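Local coordinates for Eps1p (Saccharomyces cerevisiae, PDB 4TW5), which belongs to the thioredoxin superfamily and folds into two lobes, each built on a mixed beta-sheet flanked by helices, at residues 44-49 with 108-113; 63-68 with 112-117; 84-89 with 103-108. One frame throughout, in Å; residues are numbered along the deposited sequence.

Contact 1: 44-49 with 108-113; sequences APVWME and ESLIAF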
loop_
_atom_site.group_PDB
_atom_site.type_symbol
_atom_site.label_atom_id
_atom_site.label_comp_id
_atom_site.label_asym_id
_atom_site.label_seq_id
_atom_site.Cartn_x
_atom_site.Cartn_y
_atom_site.Cartn_z
ATOM N N ALA A 44 -55.350 -14.238 -3.246
ATOM C CA ALA A 44 -55.925 -15.568 -3.029
ATOM C C ALA A 44 -55.607 -16.622 -4.104
ATOM O O ALA A 44 -55.228 -17.751 -3.762
ATOM C CB ALA A 44 -57.440 -15.446 -2.858
ATOM N N PRO A 45 -55.767 -16.285 -5.398
ATOM C CA PRO A 45 -55.448 -17.338 -6.372
ATOM C C PRO A 45 -53.941 -17.559 -6.507
ATOM O O PRO A 45 -53.520 -18.648 -6.879
ATOM C CB PRO A 45 -56.053 -16.807 -7.671
ATOM C CG PRO A 45 -56.008 -15.338 -7.515
ATOM C CD PRO A 45 -56.225 -15.048 -6.061
ATOM N N VAL A 46 -53.150 -16.524 -6.248
ATOM C CA VAL A 46 -51.701 -16.663 -6.239
ATOM C C VAL A 46 -51.260 -17.559 -5.090
ATOM O O VAL A 46 -50.384 -18.407 -5.241
ATOM C CB VAL A 46 -51.011 -15.289 -6.128
ATOM C CG1 VAL A 46 -49.608 -15.414 -5.523
ATOM C CG2 VAL A 46 -50.983 -14.609 -7.481
ATOM N N TRP A 47 -51.921 -17.400 -3.952
ATOM C CA TRP A 47 -51.611 -18.190 -2.775
ATOM C C TRP A 47 -51.814 -19.671 -2.986
ATOM O O TRP A 47 -50.970 -20.480 -2.593
ATOM C CB TRP A 47 -52.472 -17.745 -1.604
ATOM C CG TRP A 47 -51.949 -18.215 -0.303
ATOM C CD1 TRP A 47 -52.309 -19.350 0.359
ATOM C CD2 TRP A 47 -50.979 -17.558 0.519
ATOM N NE1 TRP A 47 -51.622 -19.438 1.541
ATOM C CE2 TRP A 47 -50.800 -18.348 1.662
ATOM C CE3 TRP A 47 -50.245 -16.373 0.393
ATOM C CZ2 TRP A 47 -49.897 -18.009 2.678
ATOM C CZ3 TRP A 47 -49.359 -16.028 1.402
ATOM C CH2 TRP A 47 -49.189 -16.844 2.531
ATOM N N MET A 48 -52.928 -20.028 -3.615
ATOM C CA MET A 48 -53.253 -21.429 -3.801
ATOM C C MET A 48 -52.344 -22.106 -4.803
ATOM O O MET A 48 -52.038 -23.287 -4.676
ATOM C CB MET A 48 -54.705 -21.577 -4.243
ATOM C CG MET A 48 -55.693 -20.970 -3.276
ATOM S SD MET A 48 -57.394 -21.157 -3.820
ATOM C CE MET A 48 -58.218 -20.051 -2.671
ATOM N N GLU A 49 -51.937 -21.381 -5.830
ATOM C CA GLU A 49 -50.940 -21.933 -6.732
ATOM C C GLU A 49 -49.592 -22.033 -6.024
ATOM O O GLU A 49 -48.833 -22.935 -6.330
ATOM C CB GLU A 49 -50.847 -21.148 -8.030
ATOM C CG GLU A 49 -50.314 -19.770 -7.924
ATOM C CD GLU A 49 -50.633 -18.989 -9.169
ATOM O OE1 GLU A 49 -50.974 -19.630 -10.198
ATOM O OE2 GLU A 49 -50.551 -17.745 -9.111
ATOM N N GLU A 108 -43.449 -17.102 -7.503
ATOM C CA GLU A 108 -41.999 -17.080 -7.484
ATOM C C GLU A 108 -41.482 -16.423 -6.187
ATOM O O GLU A 108 -40.609 -16.975 -5.506
ATOM C CB GLU A 108 -41.462 -16.320 -8.701
ATOM C CG GLU A 108 -41.600 -17.030 -10.041
ATOM C CD GLU A 108 -43.044 -17.079 -10.542
ATOM O OE1 GLU A 108 -43.833 -16.188 -10.161
ATOM O OE2 GLU A 108 -43.389 -18.004 -11.316
ATOM N N SER A 109 -42.042 -15.265 -5.835
ATOM C CA SER A 109 -41.533 -14.523 -4.682
ATOM C C SER A 109 -41.812 -15.222 -3.348
ATOM O O SER A 109 -41.004 -15.159 -2.438
ATOM C CB SER A 109 -42.109 -13.118 -4.638
ATOM O OG SER A 109 -43.458 -13.137 -4.235
ATOM N N LEU A 110 -42.960 -15.877 -3.233
ATOM C CA LEU A 110 -43.315 -16.564 -2.005
ATOM C C LEU A 110 -42.482 -17.825 -1.864
ATOM O O LEU A 110 -41.953 -18.097 -0.798
ATOM C CB LEU A 110 -44.807 -16.902 -1.983
ATOM C CG LEU A 110 -45.714 -15.689 -1.771
ATOM C CD1 LEU A 110 -47.189 -16.087 -1.797
ATOM C CD2 LEU A 110 -45.351 -15.022 -0.444
ATOM N N ILE A 111 -42.342 -18.583 -2.948
ATOM C CA ILE A 111 -41.492 -19.765 -2.911
ATOM C C ILE A 111 -40.055 -19.405 -2.508
ATOM O O ILE A 111 -39.474 -20.071 -1.654
ATOM C CB ILE A 111 -41.472 -20.505 -4.252
ATOM C CG1 ILE A 111 -42.871 -21.007 -4.602
ATOM C CG2 ILE A 111 -40.522 -21.707 -4.214
ATOM C CD1 ILE A 111 -43.539 -21.796 -3.516
ATOM N N ALA A 112 -39.499 -18.361 -3.115
ATOM C CA ALA A 112 -38.117 -17.954 -2.863
ATOM C C ALA A 112 -37.942 -17.598 -1.394
ATOM O O ALA A 112 -36.972 -17.987 -0.763
ATOM C CB ALA A 112 -37.719 -16.780 -3.770
ATOM N N PHE A 113 -38.910 -16.865 -0.866
ATOM C CA PHE A 113 -38.954 -16.490 0.532
ATOM C C PHE A 113 -39.002 -17.677 1.471
ATOM O O PHE A 113 -38.348 -17.663 2.506
ATOM C CB PHE A 113 -40.148 -15.578 0.795
ATOM C CG PHE A 113 -40.338 -15.227 2.238
ATOM C CD1 PHE A 113 -39.411 -14.462 2.909
ATOM C CD2 PHE A 113 -41.465 -15.655 2.915
ATOM C CE1 PHE A 113 -39.603 -14.140 4.243
ATOM C CE2 PHE A 113 -41.667 -15.334 4.238
ATOM C CZ PHE A 113 -40.737 -14.575 4.908
#
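L110 reaches across from helix 107-118 and sets one methyl, CD1, against the six-membered part of the W47 indole. The two helices belong to a thioredoxin fold, in which 44-53, following the C37-C40 disulfide, and 107-118 lie over the same side of the central sheet; here they meet through side chains while their backbones stay apart, with the CA atoms of W47 and L110 8.5 Å from each other. Leucine suits the place because its branched end can cover several groups at once. Its CG lies beside the backbone N and anti to the carbonyl carbon (chi1 -72°), and the chain then runs on in trans fashion, which carries CD1 out toward the facing helix. W47 starts in the other direction: its CB points away from helix 107-118, and the turn of CG anti to the backbone N (chi1 -163°) brings the wide indole back. The two side chains meet at about a right angle, the methyl approaching the ring obliquely. A large flat group is useful here, since the same indole also rests on I29 and D31 of strand 27-33 and on Q67 of strand 63-69. V46, one residue earlier, adds a looser apolar touch as its CG1 stands 4.5 Å from L110 CD1. The tightest approach is made by L110 CD1, 3.8 Å from W47 CE3 and 3.9 Å from W47 CZ3.

Contact 2: 63-68 with 112-117; sequences ITFSQV and AFARRE
A114 turns its methyl toward the strand, where I63 and F65 meet it from two directions about a right angle apart. The F65 ring comes obliquely to the methyl, with its CZ 3.8 Å and its CE2 4.1 Å from A114 CB. I63 uses both of its branches: CG2 lies 4.2 Å from A114 CB, while CD1 runs on to the helix backbone and sits 3.4 Å from A114 O. Beta-branching makes this possible, because the CG1 arm, placed anti to the carbonyl carbon (chi1 -57°), extends toward the helix as CG2 covers the methyl. Alanine fits the helix here, as a side chain of one carbon lets the backbones come close: the CA atoms of I63 and A114 are 7.1 Å apart. This is the layered packing of a thioredoxin fold, with helix 107-118 lying against strand 63-69, an outermost strand of the four-stranded sheet, and against I29 of the neighbouring parallel strand 27-33. F65 is steadied by F54, whose ring it meets edge-to-face, and by T50 and L110. Charged residues of the same helix turn find partners around the contact: E117 pairs with K98 and R115 with E57, whereas R116 forms a salt bridge with D197. The R116 guanidinium also has A112 O 3.8 Å above its centre, one turn back on the helix, and its NH1 lies at the edge of the F113 ring, while E117 CG, 3.5 Å above that ring's plane, covers one face of it toward the rim.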
loop_
_atom_site.group_PDB
_atom_site.type_symbol
_atom_site.label_atom_id
_atom_site.label_comp_id
_atom_site.label_asym_id
_atom_site.label_seq_id
_atom_site.Cartn_x
_atom_site.Cartn_y
_atom_site.Cartn_z
ATOM N N ILE A 63 -41.792 -26.462 6.197
ATOM C CA ILE A 63 -42.391 -25.136 6.076
ATOM C C ILE A 63 -43.777 -25.260 5.483
ATOM O O ILE A 63 -43.957 -25.926 4.482
ATOM C CB ILE A 63 -41.561 -24.193 5.169
ATOM C CG1 ILE A 63 -40.130 -24.060 5.663
ATOM C CG2 ILE A 63 -42.210 -22.831 5.098
ATOM C CD1 ILE A 63 -39.255 -23.361 4.650
ATOM N N THR A 64 -44.754 -24.602 6.094
ATOM C CA THR A 64 -46.120 -24.725 5.635
ATOM C C THR A 64 -46.718 -23.364 5.307
ATOM O O THR A 64 -46.615 -22.431 6.091
ATOM C CB THR A 64 -46.994 -25.430 6.698
ATOM O OG1 THR A 64 -46.569 -26.780 6.830
ATOM C CG2 THR A 64 -48.475 -25.427 6.294
ATOM N N PHE A 65 -47.392 -23.252 4.169
ATOM C CA PHE A 65 -48.171 -22.051 3.915
ATOM C C PHE A 65 -49.574 -22.205 4.476
ATOM O O PHE A 65 -50.279 -23.174 4.166
ATOM C CB PHE A 65 -48.236 -21.751 2.433
ATOM C CG PHE A 65 -46.943 -21.257 1.845
ATOM C CD1 PHE A 65 -46.710 -19.899 1.695
ATOM C CD2 PHE A 65 -45.978 -22.154 1.408
ATOM C CE1 PHE A 65 -45.530 -19.441 1.128
ATOM C CE2 PHE A 65 -44.802 -21.709 0.837
ATOM C CZ PHE A 65 -44.572 -20.345 0.698
ATOM N N SER A 66 -49.980 -21.226 5.279
ATOM C CA SER A 66 -51.282 -21.228 5.936
ATOM C C SER A 66 -51.981 -19.874 5.774
ATOM O O SER A 66 -51.414 -18.933 5.226
ATOM C CB SER A 66 -51.149 -21.535 7.422
ATOM O OG SER A 66 -50.375 -22.693 7.637
ATOM N N GLN A 67 -53.217 -19.802 6.259
ATOM C CA GLN A 67 -54.041 -18.610 6.181
ATOM C C GLN A 67 -54.860 -18.446 7.421
ATOM O O GLN A 67 -55.089 -19.398 8.150
ATOM C CB GLN A 67 -54.991 -18.643 4.987
ATOM C CG GLN A 67 -54.402 -18.205 3.687
ATOM C CD GLN A 67 -55.365 -18.405 2.554
ATOM O OE1 GLN A 67 -56.074 -19.409 2.495
ATOM N NE2 GLN A 67 -55.424 -17.434 1.655
ATOM N N VAL A 68 -55.265 -17.213 7.667
ATOM C CA VAL A 68 -56.215 -16.896 8.714
ATOM C C VAL A 68 -57.245 -15.896 8.170
ATOM O O VAL A 68 -56.878 -14.780 7.787
ATOM C CB VAL A 68 -55.533 -16.274 9.946
ATOM C CG1 VAL A 68 -56.587 -15.790 10.918
ATOM C CG2 VAL A 68 -54.631 -17.273 10.622
ATOM N N ALA A 112 -39.499 -18.361 -3.115
ATOM C CA ALA A 112 -38.117 -17.954 -2.863
ATOM C C ALA A 112 -37.942 -17.598 -1.394
ATOM O O ALA A 112 -36.972 -17.987 -0.763
ATOM C CB ALA A 112 -37.719 -16.780 -3.770
ATOM N N PHE A 113 -38.910 -16.865 -0.866
ATOM C CA PHE A 113 -38.954 -16.490 0.532
ATOM C C PHE A 113 -39.002 -17.677 1.471
ATOM O O PHE A 113 -38.348 -17.663 2.506
ATOM C CB PHE A 113 -40.148 -15.578 0.795
ATOM C CG PHE A 113 -40.338 -15.227 2.238
ATOM C CD1 PHE A 113 -39.411 -14.462 2.909
ATOM C CD2 PHE A 113 -41.465 -15.655 2.915
ATOM C CE1 PHE A 113 -39.603 -14.140 4.243
ATOM C CE2 PHE A 113 -41.667 -15.334 4.238
ATOM C CZ PHE A 113 -40.737 -14.575 4.908
ATOM N N ALA A 114 -39.802 -18.689 1.161
ATOM C CA ALA A 114 -39.785 -19.852 2.028
ATOM C C ALA A 114 -38.401 -20.533 1.958
ATOM O O ALA A 114 -37.790 -20.825 3.002
ATOM C CB ALA A 114 -40.909 -20.819 1.677
ATOM N N ARG A 115 -37.869 -20.724 0.753
ATOM C CA ARG A 115 -36.538 -21.324 0.624
ATOM C C ARG A 115 -35.454 -20.490 1.326
ATOM O O ARG A 115 -34.571 -21.029 1.968
ATOM C CB ARG A 115 -36.156 -21.516 -0.841
ATOM C CG ARG A 115 -36.976 -22.562 -1.559
ATOM C CD ARG A 115 -36.660 -22.545 -3.014
ATOM N NE ARG A 115 -37.338 -23.600 -3.744
ATOM C CZ ARG A 115 -37.457 -23.622 -5.066
ATOM N NH1 ARG A 115 -36.932 -22.640 -5.786
ATOM N NH2 ARG A 115 -38.086 -24.629 -5.665
ATOM N N ARG A 116 -35.541 -19.176 1.202
ATOM C CA ARG A 116 -34.582 -18.278 1.845
ATOM C C ARG A 116 -34.590 -18.489 3.374
ATOM O O ARG A 116 -33.554 -18.674 3.994
ATOM C CB ARG A 116 -34.916 -16.827 1.460
ATOM C CG ARG A 116 -33.753 -15.867 1.508
ATOM C CD ARG A 116 -34.142 -14.465 1.013
ATOM N NE ARG A 116 -34.661 -14.529 -0.337
ATOM C CZ ARG A 116 -35.899 -14.201 -0.676
ATOM N NH1 ARG A 116 -36.736 -13.741 0.235
ATOM N NH2 ARG A 116 -36.291 -14.327 -1.931
ATOM N N GLU A 117 -35.784 -18.527 3.949
ATOM C CA GLU A 117 -35.966 -18.648 5.375
ATOM C C GLU A 117 -35.614 -20.004 5.955
ATOM O O GLU A 117 -35.333 -20.103 7.147
ATOM C CB GLU A 117 -37.411 -18.300 5.738
ATOM C CG GLU A 117 -37.712 -16.816 5.485
ATOM C CD GLU A 117 -36.704 -15.866 6.142
ATOM O OE1 GLU A 117 -36.253 -16.123 7.289
ATOM O OE2 GLU A 117 -36.342 -14.865 5.487
#

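Contact 3: 84-89 with 103-108; sequences YFPEIR and TPRTKE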
loop_
_atom_site.group_PDB
_atom_site.type_symbol
_atom_site.label_atom_id
_atom_site.label_comp_id
_atom_site.label_asym_id
_atom_site.label_seq_id
_atom_site.Cartn_x
_atom_site.Cartn_y
_atom_site.Cartn_z
ATOM N N TYR A 84 -52.458 -4.392 8.731
ATOM C CA TYR A 84 -52.989 -4.205 7.389
ATOM C C TYR A 84 -53.514 -5.495 6.775
ATOM O O TYR A 84 -53.313 -6.580 7.316
ATOM C CB TYR A 84 -51.904 -3.602 6.485
ATOM C CG TYR A 84 -50.555 -4.293 6.563
ATOM C CD1 TYR A 84 -50.165 -5.219 5.596
ATOM C CD2 TYR A 84 -49.666 -4.014 7.597
ATOM C CE1 TYR A 84 -48.928 -5.849 5.659
ATOM C CE2 TYR A 84 -48.431 -4.640 7.672
ATOM C CZ TYR A 84 -48.067 -5.553 6.703
ATOM O OH TYR A 84 -46.839 -6.164 6.790
ATOM N N PHE A 85 -54.184 -5.354 5.639
ATOM C CA PHE A 85 -54.702 -6.467 4.859
ATOM C C PHE A 85 -54.256 -6.305 3.409
ATOM O O PHE A 85 -54.357 -5.210 2.849
ATOM C CB PHE A 85 -56.227 -6.542 4.942
ATOM C CG PHE A 85 -56.752 -6.988 6.280
ATOM C CD1 PHE A 85 -56.134 -8.017 6.977
ATOM C CD2 PHE A 85 -57.867 -6.380 6.841
ATOM C CE1 PHE A 85 -56.623 -8.434 8.209
ATOM C CE2 PHE A 85 -58.359 -6.784 8.071
ATOM C CZ PHE A 85 -57.734 -7.814 8.756
ATOM N N PRO A 86 -53.718 -7.379 2.810
ATOM C CA PRO A 86 -53.440 -8.626 3.525
ATOM C C PRO A 86 -52.079 -8.542 4.202
ATOM O O PRO A 86 -51.242 -7.737 3.784
ATOM C CB PRO A 86 -53.432 -9.664 2.414
ATOM C CG PRO A 86 -52.906 -8.906 1.239
ATOM C CD PRO A 86 -53.388 -7.486 1.379
ATOM N N GLU A 87 -51.849 -9.367 5.214
ATOM C CA GLU A 87 -50.560 -9.359 5.892
ATOM C C GLU A 87 -49.918 -10.734 5.928
ATOM O O GLU A 87 -50.454 -11.666 6.543
ATOM C CB GLU A 87 -50.704 -8.825 7.306
ATOM C CG GLU A 87 -49.388 -8.779 8.031
ATOM C CD GLU A 87 -49.413 -7.891 9.244
ATOM O OE1 GLU A 87 -50.432 -7.195 9.458
ATOM O OE2 GLU A 87 -48.410 -7.897 9.989
ATOM N N ILE A 88 -48.766 -10.850 5.269
ATOM C CA ILE A 88 -48.046 -12.116 5.192
ATOM C C ILE A 88 -46.917 -12.226 6.224
ATOM O O ILE A 88 -46.004 -11.406 6.238
ATOM C CB ILE A 88 -47.465 -12.311 3.802
ATOM C CG1 ILE A 88 -48.534 -12.017 2.751
ATOM C CG2 ILE A 88 -46.897 -13.727 3.652
ATOM C CD1 ILE A 88 -48.022 -12.103 1.350
ATOM N N ARG A 89 -46.969 -13.256 7.065
ATOM C CA ARG A 89 -46.059 -13.374 8.211
ATOM C C ARG A 89 -45.384 -14.745 8.358
ATOM O O ARG A 89 -45.940 -15.771 7.944
ATOM C CB ARG A 89 -46.815 -13.081 9.502
ATOM C CG ARG A 89 -47.385 -11.687 9.646
ATOM C CD ARG A 89 -47.934 -11.529 11.041
ATOM N NE ARG A 89 -48.367 -10.171 11.326
ATOM C CZ ARG A 89 -48.604 -9.713 12.550
ATOM N NH1 ARG A 89 -48.462 -10.510 13.594
ATOM N NH2 ARG A 89 -48.994 -8.463 12.728
ATOM N N THR A 103 -43.058 -6.678 -2.621
ATOM C CA THR A 103 -44.082 -6.605 -3.671
ATOM C C THR A 103 -43.446 -6.545 -5.066
ATOM O O THR A 103 -42.324 -6.068 -5.216
ATOM C CB THR A 103 -45.007 -5.382 -3.461
ATOM O OG1 THR A 103 -44.212 -4.236 -3.137
ATOM C CG2 THR A 103 -45.980 -5.632 -2.321
ATOM N N PRO A 104 -44.145 -7.056 -6.091
ATOM C CA PRO A 104 -45.480 -7.654 -6.032
ATOM C C PRO A 104 -45.425 -9.139 -5.677
ATOM O O PRO A 104 -44.491 -9.839 -6.081
ATOM C CB PRO A 104 -46.020 -7.440 -7.448
ATOM C CG PRO A 104 -44.792 -7.281 -8.332
ATOM C CD PRO A 104 -43.575 -7.143 -7.446
ATOM N N ARG A 105 -46.422 -9.603 -4.928
ATOM C CA ARG A 105 -46.488 -10.990 -4.486
ATOM C C ARG A 105 -46.776 -11.969 -5.620
ATOM O O ARG A 105 -47.868 -11.977 -6.195
ATOM C CB ARG A 105 -47.555 -11.148 -3.406
ATOM C CG ARG A 105 -47.405 -10.226 -2.214
ATOM C CD ARG A 105 -48.751 -9.996 -1.552
ATOM N NE ARG A 105 -48.620 -9.160 -0.366
ATOM C CZ ARG A 105 -48.942 -7.876 -0.302
ATOM N NH1 ARG A 105 -49.448 -7.262 -1.364
ATOM N NH2 ARG A 105 -48.771 -7.210 0.835
ATOM N N THR A 106 -45.783 -12.785 -5.953
ATOM C CA THR A 106 -45.992 -13.856 -6.910
ATOM C C THR A 106 -45.664 -15.217 -6.319
ATOM O O THR A 106 -45.138 -15.323 -5.206
ATOM C CB THR A 106 -45.154 -13.642 -8.181
ATOM O OG1 THR A 106 -43.760 -13.649 -7.841
ATOM C CG2 THR A 106 -45.500 -12.301 -8.825
ATOM N N LYS A 107 -45.975 -16.255 -7.089
ATOM C CA LYS A 107 -45.664 -17.629 -6.727
ATOM C C LYS A 107 -44.162 -17.757 -6.594
ATOM O O LYS A 107 -43.664 -18.412 -5.695
ATOM C CB LYS A 107 -46.202 -18.604 -7.784
ATOM C CG LYS A 107 -45.349 -19.843 -8.002
ATOM C CD LYS A 107 -45.667 -20.497 -9.348
ATOM C CE LYS A 107 -47.092 -20.975 -9.381
ATOM N NZ LYS A 107 -47.409 -21.638 -10.676
ATOM N N GLU A 108 -43.449 -17.102 -7.503
ATOM C CA GLU A 108 -41.999 -17.080 -7.484
ATOM C C GLU A 108 -41.482 -16.423 -6.187
ATOM O O GLU A 108 -40.609 -16.975 -5.506
ATOM C CB GLU A 108 -41.462 -16.320 -8.701
ATOM C CG GLU A 108 -41.600 -17.030 -10.041
ATOM C CD GLU A 108 -43.044 -17.079 -10.542
ATOM O OE1 GLU A 108 -43.833 -16.188 -10.161
ATOM O OE2 GLU A 108 -43.389 -18.004 -11.316
#
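The contacts between the segments are van der Waals ones, and R105 makes them all. I88 CD1 lies at the edge of the guanidinium, close to its plane, 3.5 Å from R105 NE and 3.7 Å from R105 CD; the two side chains slide past one another in opposite directions. P86 instead lies over a face, with its CG 4.4 Å from R105 CZ, and T103 CG2 from the arginine's own segment covers the opposite face. The length of arginine suits the place: R105 is extended from CG to NE, which lays its aliphatic part along I88 and carries its flat end to P86. P86 follows a cis peptide bond, the cis-proline turn of the thioredoxin fold, which leads into strand 87-92 and touches C40 of the C37-C40 disulfide; R105 touches H39, between those two cysteines. Burial has a polar cost, as R105 NE is covered here and has no partner in the model.

The charged pairing lies within the strand. R89 grips E87 side-on, its NE 2.6 Å and its NH2 2.9 Å from E87 OE2, both from the same face of the carboxylate and about in the guanidinium plane. E87 OE1 bonds to E83 N, and R89 NH1 to E80 O and Y91 OH, which fixes both groups.

The last kind is helix capping. T106, at the N-cap, sends its side chain to a backbone N in the first turn of helix 107-118, and S109 OG answers by bonding T106 N, completing a capping box.

How the contacts relate
From the N terminus, segment 44-49 opens the first loop, which contact 1 closes when the chain reaches helix 107-118. Segment 63-68 opens the second, closed by contact 2 slightly farther along the same helix, so the two loops overlap, end on one stretch and share A112 and F113. Segment 84-89 begins the shortest loop, and contact 3 closes it just before and at the start of that helix, inside both others. Helix 107-118 with its lead-in is thus tied to helix 44-53, to an outer strand and to the cis-proline strand. Between contacts 1 and 2, W47 CZ2 lies 3.8 Å from F65 CD1; between contacts 1 and 3, V46 CG1 approaches R105 O.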